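Local coordinates for RimK domain protein ATP-grasp (Sphaerobacter thermophilus, PDB 5I47), which belongs to the ATP-grasp superfamily, probably binds ATP and may act as a RimK-type ligase that joins glutamate to a substrate, at residues B[59-64]-B[87-92]; B[132-137]-B[166-171]; B[193-198]-B[211-216]. One frame throughout, in Å; residues are numbered along the deposited sequence.

Contact 1: B[59-64]-B[87-92]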
ATOM      1  N   GLY B  59      13.199  10.156  -6.693  1.00 36.40           N
ATOM      2  CA  GLY B  59      13.463   8.750  -6.499  1.00 32.68           C
ATOM      3  C   GLY B  59      12.465   7.862  -7.228  1.00 29.79           C
ATOM      4  O   GLY B  59      11.443   8.310  -7.750  1.00 25.89           O
ATOM      5  N   GLU B  60      12.803   6.575  -7.266  1.00 30.37           N
ATOM      6  CA  GLU B  60      11.914   5.562  -7.815  1.00 31.97           C
ATOM      7  C   GLU B  60      10.609   5.531  -7.024  1.00 32.30           C
ATOM      8  O   GLU B  60      10.604   5.652  -5.797  1.00 33.13           O
ATOM      9  CB  GLU B  60      12.603   4.192  -7.775  1.00 35.35           C
ATOM     10  CG  GLU B  60      11.829   3.044  -8.407  1.00 42.76           C
ATOM     11  CD  GLU B  60      12.276   1.680  -7.888  1.00 53.56           C
ATOM     12  OE1 GLU B  60      13.071   1.630  -6.919  1.00 57.60           O
ATOM     13  OE2 GLU B  60      11.827   0.650  -8.441  1.00 56.30           O
ATOM     14  N   ALA B  61       9.495   5.385  -7.734  1.00 30.80           N
ATOM     15  CA  ALA B  61       8.191   5.409  -7.085  1.00 30.31           C
ATOM     16  C   ALA B  61       7.973   4.126  -6.294  1.00 30.97           C
ATOM     17  O   ALA B  61       7.974   3.032  -6.865  1.00 36.01           O
ATOM     18  CB  ALA B  61       7.092   5.586  -8.126  1.00 29.65           C
ATOM     19  N   THR B  62       7.777   4.257  -4.982  1.00 36.60           N
ATOM     20  CA  THR B  62       7.469   3.117  -4.128  1.00 35.33           C
ATOM     21  C   THR B  62       6.429   3.533  -3.095  1.00 32.17           C
ATOM     22  O   THR B  62       6.044   4.703  -3.006  1.00 33.00           O
ATOM     23  CB  THR B  62       8.719   2.571  -3.437  1.00 40.11           C
ATOM     24  OG1 THR B  62       8.361   1.410  -2.679  1.00 53.79           O
ATOM     25  CG2 THR B  62       9.297   3.614  -2.500  1.00 38.47           C
ATOM     26  N   ALA B  63       5.979   2.559  -2.300  1.00 24.26           N
ATOM     27  CA  ALA B  63       4.874   2.802  -1.381  1.00 23.71           C
ATOM     28  C   ALA B  63       5.232   3.849  -0.333  1.00 28.16           C
ATOM     29  O   ALA B  63       4.418   4.727  -0.025  1.00 32.79           O
ATOM     30  CB  ALA B  63       4.450   1.497  -0.708  1.00 27.00           C
ATOM     31  N   GLU B  64       6.444   3.781   0.225  1.00 30.05           N
ATOM     32  CA  GLU B  64       6.793   4.713   1.292  1.00 32.50           C
ATOM     33  C   GLU B  64       7.057   6.122   0.776  1.00 28.84           C
ATOM     34  O   GLU B  64       6.981   7.079   1.557  1.00 27.51           O
ATOM     35  CB  GLU B  64       8.007   4.211   2.078  1.00 41.70           C
ATOM     36  CG  GLU B  64       9.228   3.907   1.243  1.00 59.69           C
ATOM     37  CD  GLU B  64       9.330   2.438   0.881  1.00 74.35           C
ATOM     38  OE1 GLU B  64       8.278   1.807   0.624  1.00 75.32           O
ATOM     39  OE2 GLU B  64      10.467   1.912   0.863  1.00 81.12           O
ATOM     40  N   ARG B  87       0.955   7.496  -5.418  1.00 25.17           N
ATOM     41  CA  ARG B  87       0.346   6.206  -5.101  1.00 24.23           C
ATOM     42  C   ARG B  87       0.061   5.403  -6.367  1.00 26.36           C
ATOM     43  O   ARG B  87       0.241   4.181  -6.384  1.00 25.35           O
ATOM     44  CB  ARG B  87      -0.933   6.405  -4.285  1.00 23.43           C
ATOM     45  CG  ARG B  87      -0.747   6.179  -2.793  1.00 32.10           C
ATOM     46  CD  ARG B  87      -2.029   6.409  -1.995  1.00 38.58           C
ATOM     47  NE  ARG B  87      -2.091   7.751  -1.422  1.00 41.70           N
ATOM     48  CZ  ARG B  87      -2.910   8.709  -1.844  1.00 40.28           C
ATOM     49  NH1 ARG B  87      -3.752   8.468  -2.840  1.00 46.06           N
ATOM     50  NH2 ARG B  87      -2.894   9.903  -1.267  1.00 32.84           N
ATOM     51  N   LEU B  88      -0.380   6.069  -7.440  1.00 25.32           N
ATOM     52  CA  LEU B  88      -0.642   5.355  -8.687  1.00 23.97           C
ATOM     53  C   LEU B  88       0.645   4.840  -9.322  1.00 23.66           C
ATOM     54  O   LEU B  88       0.634   3.800  -9.987  1.00 25.72           O
ATOM     55  CB  LEU B  88      -1.394   6.255  -9.670  1.00 23.30           C
ATOM     56  CG  LEU B  88      -2.859   6.583  -9.366  1.00 24.71           C
ATOM     57  CD1 LEU B  88      -3.494   7.270 -10.550  1.00 22.61           C
ATOM     58  CD2 LEU B  88      -3.637   5.334  -8.999  1.00 27.80           C
ATOM     59  N   LEU B  89       1.758   5.552  -9.140  1.00 22.13           N
ATOM     60  CA  LEU B  89       3.030   5.052  -9.646  1.00 22.93           C
ATOM     61  C   LEU B  89       3.549   3.896  -8.797  1.00 22.62           C
ATOM     62  O   LEU B  89       4.231   3.006  -9.314  1.00 23.98           O
ATOM     63  CB  LEU B  89       4.063   6.179  -9.689  1.00 18.75           C
ATOM     64  CG  LEU B  89       3.664   7.497 -10.348  1.00 22.43           C
ATOM     65  CD1 LEU B  89       4.788   8.514 -10.237  1.00 21.59           C
ATOM     66  CD2 LEU B  89       3.294   7.276 -11.796  1.00 26.37           C
ATOM     67  N   ALA B  90       3.235   3.890  -7.504  1.00 24.85           N
ATOM     68  CA  ALA B  90       3.730   2.872  -6.590  1.00 22.08           C
ATOM     69  C   ALA B  90       2.862   1.627  -6.557  1.00 22.64           C
ATOM     70  O   ALA B  90       3.360   0.549  -6.210  1.00 25.88           O
ATOM     71  CB  ALA B  90       3.831   3.444  -5.174  1.00 18.46           C
ATOM     72  N   ASP B  91       1.589   1.748  -6.915  1.00 26.21           N
ATOM     73  CA  ASP B  91       0.602   0.683  -6.758  1.00 27.82           C
ATOM     74  C   ASP B  91       0.124   0.275  -8.149  1.00 26.20           C
ATOM     75  O   ASP B  91      -0.698   0.968  -8.759  1.00 26.27           O
ATOM     76  CB  ASP B  91      -0.551   1.160  -5.877  1.00 29.49           C
ATOM     77  CG  ASP B  91      -1.484   0.040  -5.469  1.00 37.49           C
ATOM     78  OD1 ASP B  91      -1.514  -1.005  -6.149  1.00 44.66           O
ATOM     79  OD2 ASP B  91      -2.200   0.212  -4.461  1.00 40.49           O
ATOM     80  N   ARG B  92       0.633  -0.856  -8.644  1.00 25.34           N
ATOM     81  CA  ARG B  92       0.210  -1.342  -9.952  1.00 26.52           C
ATOM     82  C   ARG B  92      -1.278  -1.662  -9.979  1.00 25.52           C
ATOM     83  O   ARG B  92      -1.924  -1.518 -11.022  1.00 25.77           O
ATOM     84  CB  ARG B  92       1.028  -2.573 -10.348  1.00 31.42           C
ATOM     85  CG  ARG B  92       2.523  -2.293 -10.504  1.00 35.13           C
ATOM     86  CD  ARG B  92       3.246  -3.385 -11.290  1.00 31.73           C
ATOM     87  NE  ARG B  92       4.668  -3.085 -11.419  1.00 30.17           N
ATOM     88  CZ  ARG B  92       5.620  -3.645 -10.680  1.00 29.57           C
ATOM     89  NH1 ARG B  92       5.308  -4.558  -9.773  1.00 31.17           N
ATOM     90  NH2 ARG B  92       6.886  -3.297 -10.857  1.00 33.78           N
TER
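Ala61 and Leu89 meet through their CB atoms, 3.5 Å apart. Both residues direct their CB at the other segment. Leu89 touches Ala61 with CB, not with its branch. Its CG lies beside the backbone N (chi1 -49°), and the side chain also packs on Asn81.

The tighter half is one residue further on. The methyl of Ala90 presses on the backbone of Thr62. Ala90 CB is 3.3 Å from Thr62 C and equally near Thr62 O. Ala63 N lies 3.7 Å from Ala90 CB. Here the backbones of the two segments come closest, with Thr62 CA and Ala90 CA 4.5 Å apart. Close approach is possible because Ala90 offers a single methyl and the side chain of Thr62 is turned away. The contact between the segments is purely van der Waals and buries little surface.

The edges are looser. Ala63 CB stays 4.9 Å or more from the helix end and packs instead on Thr135. Glu60 and Arg92 carry opposite charges, but Glu60 OE2 and Arg92 NH2 are 6.8 Å apart, too far to pair. Arg92 NH1 is hydrogen-bonded to Ser133 O, and Glu60 packs on Val136. Glu64 reaches Ala166 of the second subunit.

Two helix starts flank the contact. Thr62 is the N-cap residue of helix 63-74, but its side chain makes no capping bond. Asp91 does cap: its OD1 accepts Ala94 N, and Met93 N weakly. Asp91 is also the first residue to leave helix 83-90, so one residue joins that helix to helix 92-101.

The contact sets the end of one helix against the loop from strand 54-57 into helix 63-74, part of the beta-alpha-beta crossover (54-57, 63-74, 79-80) of the Rossmann-like pre-ATP-grasp domain.

Contact 2: B[132-137]-B[166-171]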
ATOM      1  N   LYS B 132       3.917  -9.393 -11.726  1.00 33.59           N
ATOM      2  CA  LYS B 132       4.171  -8.082 -11.147  1.00 33.07           C
ATOM      3  C   LYS B 132       3.551  -8.044  -9.762  1.00 34.08           C
ATOM      4  O   LYS B 132       2.351  -8.297  -9.614  1.00 36.90           O
ATOM      5  CB  LYS B 132       3.590  -6.962 -12.016  1.00 26.12           C
ATOM      6  CG  LYS B 132       4.139  -6.883 -13.428  1.00 26.62           C
ATOM      7  CD  LYS B 132       3.486  -5.738 -14.197  1.00 30.18           C
ATOM      8  CE  LYS B 132       4.097  -5.554 -15.583  1.00 35.61           C
ATOM      9  NZ  LYS B 132       3.494  -4.379 -16.282  1.00 35.02           N
ATOM     10  N   SER B 133       4.359  -7.736  -8.753  1.00 33.82           N
ATOM     11  CA  SER B 133       3.811  -7.475  -7.431  1.00 35.17           C
ATOM     12  C   SER B 133       2.847  -6.295  -7.493  1.00 35.76           C
ATOM     13  O   SER B 133       3.005  -5.381  -8.309  1.00 34.72           O
ATOM     14  CB  SER B 133       4.939  -7.191  -6.437  1.00 33.60           C
ATOM     15  OG  SER B 133       5.875  -6.272  -6.975  1.00 31.51           O
ATOM     16  N   LEU B 134       1.827  -6.326  -6.627  1.00 24.71           N
ATOM     17  CA  LEU B 134       0.820  -5.267  -6.633  1.00 26.99           C
ATOM     18  C   LEU B 134       1.442  -3.905  -6.364  1.00 29.63           C
ATOM     19  O   LEU B 134       0.935  -2.885  -6.844  1.00 30.19           O
ATOM     20  CB  LEU B 134      -0.270  -5.554  -5.598  1.00 27.48           C
ATOM     21  CG  LEU B 134      -0.998  -6.898  -5.649  1.00 28.27           C
ATOM     22  CD1 LEU B 134      -2.237  -6.866  -4.771  1.00 26.88           C
ATOM     23  CD2 LEU B 134      -1.361  -7.271  -7.073  1.00 31.45           C
ATOM     24  N   THR B 135       2.534  -3.870  -5.608  1.00 32.29           N
ATOM     25  CA  THR B 135       3.254  -2.648  -5.287  1.00 32.93           C
ATOM     26  C   THR B 135       4.656  -2.733  -5.870  1.00 35.70           C
ATOM     27  O   THR B 135       5.306  -3.780  -5.784  1.00 35.30           O
ATOM     28  CB  THR B 135       3.315  -2.436  -3.770  1.00 38.43           C
ATOM     29  OG1 THR B 135       2.027  -2.018  -3.299  1.00 47.81           O
ATOM     30  CG2 THR B 135       4.362  -1.389  -3.397  1.00 38.78           C
ATOM     31  N   VAL B 136       5.110  -1.634  -6.482  1.00 35.63           N
ATOM     32  CA  VAL B 136       6.455  -1.595  -7.045  1.00 34.08           C
ATOM     33  C   VAL B 136       7.468  -1.832  -5.938  1.00 33.30           C
ATOM     34  O   VAL B 136       7.474  -1.137  -4.914  1.00 35.95           O
ATOM     35  CB  VAL B 136       6.708  -0.259  -7.759  1.00 31.86           C
ATOM     36  CG1 VAL B 136       8.136  -0.205  -8.274  1.00 32.90           C
ATOM     37  CG2 VAL B 136       5.724  -0.074  -8.904  1.00 32.61           C
ATOM     38  N   ASP B 137       8.327  -2.823  -6.139  1.00 35.04           N
ATOM     39  CA  ASP B 137       9.237  -3.294  -5.106  1.00 42.48           C
ATOM     40  C   ASP B 137      10.526  -3.784  -5.748  1.00 45.28           C
ATOM     41  O   ASP B 137      10.496  -4.711  -6.567  1.00 48.32           O
ATOM     42  CB  ASP B 137       8.579  -4.410  -4.289  1.00 49.77           C
ATOM     43  CG  ASP B 137       9.569  -5.168  -3.422  1.00 56.11           C
ATOM     44  OD1 ASP B 137      10.449  -4.526  -2.809  1.00 59.57           O
ATOM     45  OD2 ASP B 137       9.464  -6.411  -3.357  1.00 57.25           O
ATOM     46  N   ALA B 166       0.148 -12.155  -3.219  1.00 45.38           N
ATOM     47  CA  ALA B 166      -0.626 -11.626  -4.336  1.00 31.03           C
ATOM     48  C   ALA B 166       0.280 -11.025  -5.407  1.00 30.29           C
ATOM     49  O   ALA B 166       1.123 -10.172  -5.114  1.00 31.35           O
ATOM     50  CB  ALA B 166      -1.614 -10.573  -3.838  1.00 25.70           C
ATOM     51  N   VAL B 167       0.107 -11.474  -6.654  1.00 27.55           N
ATOM     52  CA  VAL B 167       0.809 -10.913  -7.803  1.00 28.12           C
ATOM     53  C   VAL B 167      -0.186 -10.705  -8.937  1.00 28.11           C
ATOM     54  O   VAL B 167      -1.300 -11.231  -8.926  1.00 28.15           O
ATOM     55  CB  VAL B 167       1.979 -11.799  -8.294  1.00 33.96           C
ATOM     56  CG1 VAL B 167       2.827 -12.303  -7.132  1.00 37.10           C
ATOM     57  CG2 VAL B 167       1.463 -12.947  -9.143  1.00 32.45           C
ATOM     58  N   LEU B 168       0.245  -9.928  -9.928  1.00 34.65           N
ATOM     59  CA  LEU B 168      -0.488  -9.729 -11.172  1.00 31.22           C
ATOM     60  C   LEU B 168       0.089 -10.647 -12.241  1.00 31.94           C
ATOM     61  O   LEU B 168       1.302 -10.644 -12.479  1.00 31.33           O
ATOM     62  CB  LEU B 168      -0.398  -8.277 -11.644  1.00 28.40           C
ATOM     63  CG  LEU B 168      -0.973  -7.156 -10.774  1.00 27.04           C
ATOM     64  CD1 LEU B 168      -0.668  -5.811 -11.405  1.00 26.03           C
ATOM     65  CD2 LEU B 168      -2.468  -7.329 -10.583  1.00 25.20           C
ATOM     66  N   VAL B 169      -0.774 -11.431 -12.876  1.00 31.00           N
ATOM     67  CA  VAL B 169      -0.403 -12.241 -14.030  1.00 32.68           C
ATOM     68  C   VAL B 169      -0.878 -11.486 -15.263  1.00 36.15           C
ATOM     69  O   VAL B 169      -2.082 -11.415 -15.534  1.00 37.39           O
ATOM     70  CB  VAL B 169      -1.005 -13.651 -13.956  1.00 31.97           C
ATOM     71  CG1 VAL B 169      -0.643 -14.447 -15.196  1.00 31.36           C
ATOM     72  CG2 VAL B 169      -0.512 -14.369 -12.708  1.00 32.00           C
ATOM     73  N   GLN B 170       0.061 -10.897 -15.999  1.00 34.65           N
ATOM     74  CA  GLN B 170      -0.255  -9.981 -17.087  1.00 38.24           C
ATOM     75  C   GLN B 170       0.293 -10.521 -18.398  1.00 42.14           C
ATOM     76  O   GLN B 170       1.439 -10.978 -18.457  1.00 40.93           O
ATOM     77  CB  GLN B 170       0.317  -8.587 -16.812  1.00 34.90           C
ATOM     78  CG  GLN B 170      -0.139  -7.526 -17.797  1.00 33.87           C
ATOM     79  CD  GLN B 170       0.359  -6.141 -17.437  1.00 32.95           C
ATOM     80  OE1 GLN B 170       1.550  -5.851 -17.546  1.00 32.19           O
ATOM     81  NE2 GLN B 170      -0.551  -5.279 -16.996  1.00 34.43           N
ATOM     82  N   GLN B 171      -0.528 -10.459 -19.444  1.00 46.14           N
ATOM     83  CA  GLN B 171      -0.095 -10.907 -20.759  1.00 51.57           C
ATOM     84  C   GLN B 171       1.107 -10.099 -21.228  1.00 49.13           C
ATOM     85  O   GLN B 171       1.197  -8.889 -20.997  1.00 44.81           O
ATOM     86  CB  GLN B 171      -1.242 -10.784 -21.762  1.00 55.07           C
ATOM     87  CG  GLN B 171      -0.863 -11.117 -23.195  1.00 58.38           C
ATOM     88  CD  GLN B 171      -2.075 -11.316 -24.080  1.00 63.01           C
ATOM     89  OE1 GLN B 171      -2.559 -10.380 -24.718  1.00 60.30           O
ATOM     90  NE2 GLN B 171      -2.578 -12.545 -24.120  1.00 68.99           N
TER
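Lys132 reaches across to Gln170 with NZ, while its backbone pairs with Leu168. Lys132 N gives a hydrogen bond to Leu168 O, and Leu168 N returns a shorter one of 2.7 Å to Lys132 O. This is an antiparallel hydrogen-bonded pair.

The lysine can be followed outward. CB stands 4.2 Å from Leu168 CB, on the same face of the sheet. CG lies beside the backbone N (chi1 -60°), and the chain runs extended beyond it. CD comes within 3.9 Å of Gln170 OE1, CE within 3.2 Å. NZ then bonds to Gln170 OE1 at 2.7 Å, tilted 23° from the amide plane. The other end of that amide is held by Thr109, which is bonded to Gln170 NE2. An alanine here would probably leave Gln170 OE1 without the NZ donor and the amide less firmly held.

Two residues on, Leu134 folds back on its partner segment. Its CD2 meets Leu168 CD2 at 3.7 Å, the two side chains at about a right angle, and its CD1 rests on Ala166 CB.

The pair joins neighbouring strands 129-133 and 167-171 of the small antiparallel sheet of the ATP-grasp fold, which in relatives walls one side of the nucleotide cleft.

Contact 3: B[193-198]-B[211-216]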
ATOM      1  N   ILE B 193       8.595  12.062 -26.858  1.00 50.65           N
ATOM      2  CA  ILE B 193       8.354  10.639 -27.048  1.00 50.58           C
ATOM      3  C   ILE B 193       9.690   9.980 -27.349  1.00 55.19           C
ATOM      4  O   ILE B 193      10.498  10.519 -28.113  1.00 60.36           O
ATOM      5  CB  ILE B 193       7.339  10.389 -28.182  1.00 48.51           C
ATOM      6  CG1 ILE B 193       6.045  11.154 -27.893  1.00 53.40           C
ATOM      7  CG2 ILE B 193       7.065   8.908 -28.345  1.00 46.73           C
ATOM      8  CD1 ILE B 193       4.979  10.986 -28.947  1.00 59.08           C
ATOM      9  N   GLU B 194       9.932   8.826 -26.733  1.00 53.90           N
ATOM     10  CA  GLU B 194      11.200   8.129 -26.872  1.00 57.47           C
ATOM     11  C   GLU B 194      10.952   6.648 -27.131  1.00 64.67           C
ATOM     12  O   GLU B 194       9.836   6.143 -26.977  1.00 66.69           O
ATOM     13  CB  GLU B 194      12.077   8.324 -25.629  1.00 55.41           C
ATOM     14  CG  GLU B 194      12.552   9.755 -25.446  1.00 59.48           C
ATOM     15  CD  GLU B 194      13.318   9.960 -24.155  1.00 64.84           C
ATOM     16  OE1 GLU B 194      13.047   9.229 -23.180  1.00 67.13           O
ATOM     17  OE2 GLU B 194      14.190  10.855 -24.116  1.00 66.43           O
ATOM     18  N   GLN B 195      12.013   5.953 -27.542  1.00 70.65           N
ATOM     19  CA  GLN B 195      11.964   4.519 -27.786  1.00 77.51           C
ATOM     20  C   GLN B 195      13.246   3.880 -27.270  1.00 86.58           C
ATOM     21  O   GLN B 195      14.336   4.435 -27.431  1.00 89.21           O
ATOM     22  CB  GLN B 195      11.769   4.209 -29.278  1.00 77.15           C
ATOM     23  CG  GLN B 195      12.805   4.831 -30.193  1.00 80.25           C
ATOM     24  CD  GLN B 195      12.448   4.686 -31.661  1.00 84.53           C
ATOM     25  OE1 GLN B 195      11.343   5.035 -32.081  1.00 83.72           O
ATOM     26  NE2 GLN B 195      13.384   4.165 -32.448  1.00 88.00           N
ATOM     27  N   ARG B 196      13.105   2.715 -26.643  1.00 91.53           N
ATOM     28  CA  ARG B 196      14.247   2.050 -26.034  1.00 95.55           C
ATOM     29  C   ARG B 196      15.179   1.481 -27.100  1.00104.44           C
ATOM     30  O   ARG B 196      14.753   1.086 -28.188  1.00106.91           O
ATOM     31  CB  ARG B 196      13.776   0.935 -25.099  1.00 90.85           C
ATOM     32  N   THR B 197      16.469   1.448 -26.775  1.00109.38           N
ATOM     33  CA  THR B 197      17.497   0.872 -27.641  1.00112.62           C
ATOM     34  C   THR B 197      17.925  -0.455 -27.015  1.00115.51           C
ATOM     35  O   THR B 197      18.809  -0.499 -26.157  1.00115.56           O
ATOM     36  CB  THR B 197      18.685   1.821 -27.810  1.00111.81           C
ATOM     37  OG1 THR B 197      19.487   1.806 -26.623  1.00113.36           O
ATOM     38  CG2 THR B 197      18.198   3.242 -28.068  1.00109.76           C
ATOM     39  N   HIS B 198      17.285  -1.537 -27.451  1.00116.94           N
ATOM     40  CA  HIS B 198      17.572  -2.868 -26.925  1.00118.01           C
ATOM     41  C   HIS B 198      18.893  -3.408 -27.467  1.00117.96           C
ATOM     42  O   HIS B 198      19.932  -2.753 -27.373  1.00117.84           O
ATOM     43  CB  HIS B 198      16.435  -3.838 -27.265  1.00119.71           C
ATOM     44  CG  HIS B 198      15.148  -3.545 -26.553  1.00120.69           C
ATOM     45  ND1 HIS B 198      14.250  -4.533 -26.204  1.00119.64           N
ATOM     46  CD2 HIS B 198      14.604  -2.379 -26.130  1.00120.78           C
ATOM     47  CE1 HIS B 198      13.213  -3.988 -25.595  1.00118.17           C
ATOM     48  NE2 HIS B 198      13.404  -2.682 -25.537  1.00119.00           N
ATOM     49  N   ALA B 211      15.053   9.230 -29.554  1.00 82.23           N
ATOM     50  CA  ALA B 211      13.898   9.954 -30.068  1.00 74.55           C
ATOM     51  C   ALA B 211      13.055   9.059 -30.968  1.00 69.19           C
ATOM     52  O   ALA B 211      13.580   8.260 -31.750  1.00 67.40           O
ATOM     53  CB  ALA B 211      14.349  11.199 -30.832  1.00 70.52           C
ATOM     54  N   TYR B 212      11.738   9.196 -30.848  1.00 67.16           N
ATOM     55  CA  TYR B 212      10.810   8.336 -31.570  1.00 66.98           C
ATOM     56  C   TYR B 212      10.814   8.676 -33.055  1.00 74.17           C
ATOM     57  O   TYR B 212      10.603   9.830 -33.441  1.00 74.24           O
ATOM     58  CB  TYR B 212       9.405   8.487 -30.986  1.00 62.84           C
ATOM     59  CG  TYR B 212       8.348   7.593 -31.599  1.00 59.79           C
ATOM     60  CD1 TYR B 212       8.373   6.217 -31.409  1.00 58.91           C
ATOM     61  CD2 TYR B 212       7.305   8.132 -32.343  1.00 58.15           C
ATOM     62  CE1 TYR B 212       7.399   5.399 -31.960  1.00 57.32           C
ATOM     63  CE2 TYR B 212       6.326   7.324 -32.896  1.00 57.59           C
ATOM     64  CZ  TYR B 212       6.378   5.960 -32.702  1.00 56.15           C
ATOM     65  OH  TYR B 212       5.406   5.160 -33.255  1.00 55.44           O
ATOM     66  N   THR B 213      11.054   7.665 -33.888  1.00 86.15           N
ATOM     67  CA  THR B 213      11.150   7.867 -35.329  1.00 91.08           C
ATOM     68  C   THR B 213       9.922   7.318 -36.047  1.00 92.17           C
ATOM     69  O   THR B 213      10.045   6.522 -36.983  1.00 92.46           O
ATOM     70  CB  THR B 213      12.420   7.208 -35.879  1.00 92.46           C
ATOM     71  OG1 THR B 213      12.444   5.823 -35.505  1.00 95.65           O
ATOM     72  CG2 THR B 213      13.664   7.898 -35.333  1.00 91.69           C
ATOM     73  N   GLY B 214       8.735   7.738 -35.616  1.00 90.62           N
ATOM     74  CA  GLY B 214       7.502   7.308 -36.243  1.00 91.18           C
ATOM     75  C   GLY B 214       6.462   8.407 -36.253  1.00 89.49           C
ATOM     76  O   GLY B 214       6.798   9.579 -36.061  1.00 91.11           O
ATOM     77  N   ASP B 215       5.206   8.050 -36.478  1.00 89.70           N
ATOM     78  CA  ASP B 215       4.123   9.026 -36.446  1.00 89.60           C
ATOM     79  C   ASP B 215       3.855   9.444 -35.005  1.00 90.57           C
ATOM     80  O   ASP B 215       3.382   8.615 -34.215  1.00 93.56           O
ATOM     81  CB  ASP B 215       2.866   8.431 -37.077  1.00 91.52           C
ATOM     82  CG  ASP B 215       1.752   9.447 -37.222  1.00 93.32           C
ATOM     83  OD1 ASP B 215       2.051  10.661 -37.239  1.00 93.30           O
ATOM     84  OD2 ASP B 215       0.578   9.028 -37.329  1.00 93.33           O
ATOM     85  N   PRO B 216       4.132  10.692 -34.612  1.00 85.93           N
ATOM     86  CA  PRO B 216       4.022  11.060 -33.192  1.00 80.72           C
ATOM     87  C   PRO B 216       2.631  11.490 -32.748  1.00 76.73           C
ATOM     88  O   PRO B 216       2.400  11.584 -31.536  1.00 78.90           O
ATOM     89  CB  PRO B 216       5.020  12.228 -33.056  1.00 81.03           C
ATOM     90  CG  PRO B 216       5.500  12.550 -34.473  1.00 83.15           C
ATOM     91  CD  PRO B 216       4.597  11.826 -35.426  1.00 84.69           C
TER
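Glu194 and Ala211 face each other as an antiparallel non-hydrogen-bonded pair, their CA atoms 4.6 Å apart, and Tyr212 N then bonds to Ile193 O at 3.3 Å. The strands 190-196 and 209-211 form a beta hairpin at the edge of the five-stranded antiparallel sheet of the ATP-grasp fold.

Gln195 carries the polar half. Its CG sits between the backbone N and the carbonyl carbon (chi1 56°), and the chain runs extended from there. OE1 accepts Thr213 N at 3.2 Å. The bond is fairly straight at the hydrogen (162°), though the donor stands above the amide plane. The same oxygen lies 3.3 Å from Tyr212 CD1, and amide and ring planes are 75° apart.

Ile193 carries the apolar half. It lies alongside Tyr212, pointing the same way, with Ile193 CG2 3.6 Å from Tyr212 CB. Its CD1 reaches Pro216 O, 3.7 Å away.

The polar ends of Tyr212 and Glu194 have partners outside the two segments: Tyr212 OH bonds to Glu241, and Glu194 forms a salt bridge with Arg182. The loop folds back over one face of the tyrosine ring, placing Gly214 N 3.5 Å above its plane, offset toward the rim.

From the N terminus the three contacts come in series; none nests in or crosses another. Contact 1 closes a 22-residue loop that holds most of helix 63-74, strand 79-80 and the start of helix 83-90. Contact 2 closes the next loop, through strand 143-145 and helix 148-160. Contact 3 closes a hairpin whose tip, 199-207, is not modelled. Contacts 1 and 2 touch: Ala90 O and Val136 N lie 2.8 Å apart, probably hydrogen-bonded, which ties the end of helix 83-90 to the loop that follows strand 129-133 of the small antiparallel sheet. Contact 3 stands apart on the five-stranded sheet, its centre 25 Å from that of contact 1 and 27 Å from that of contact 2.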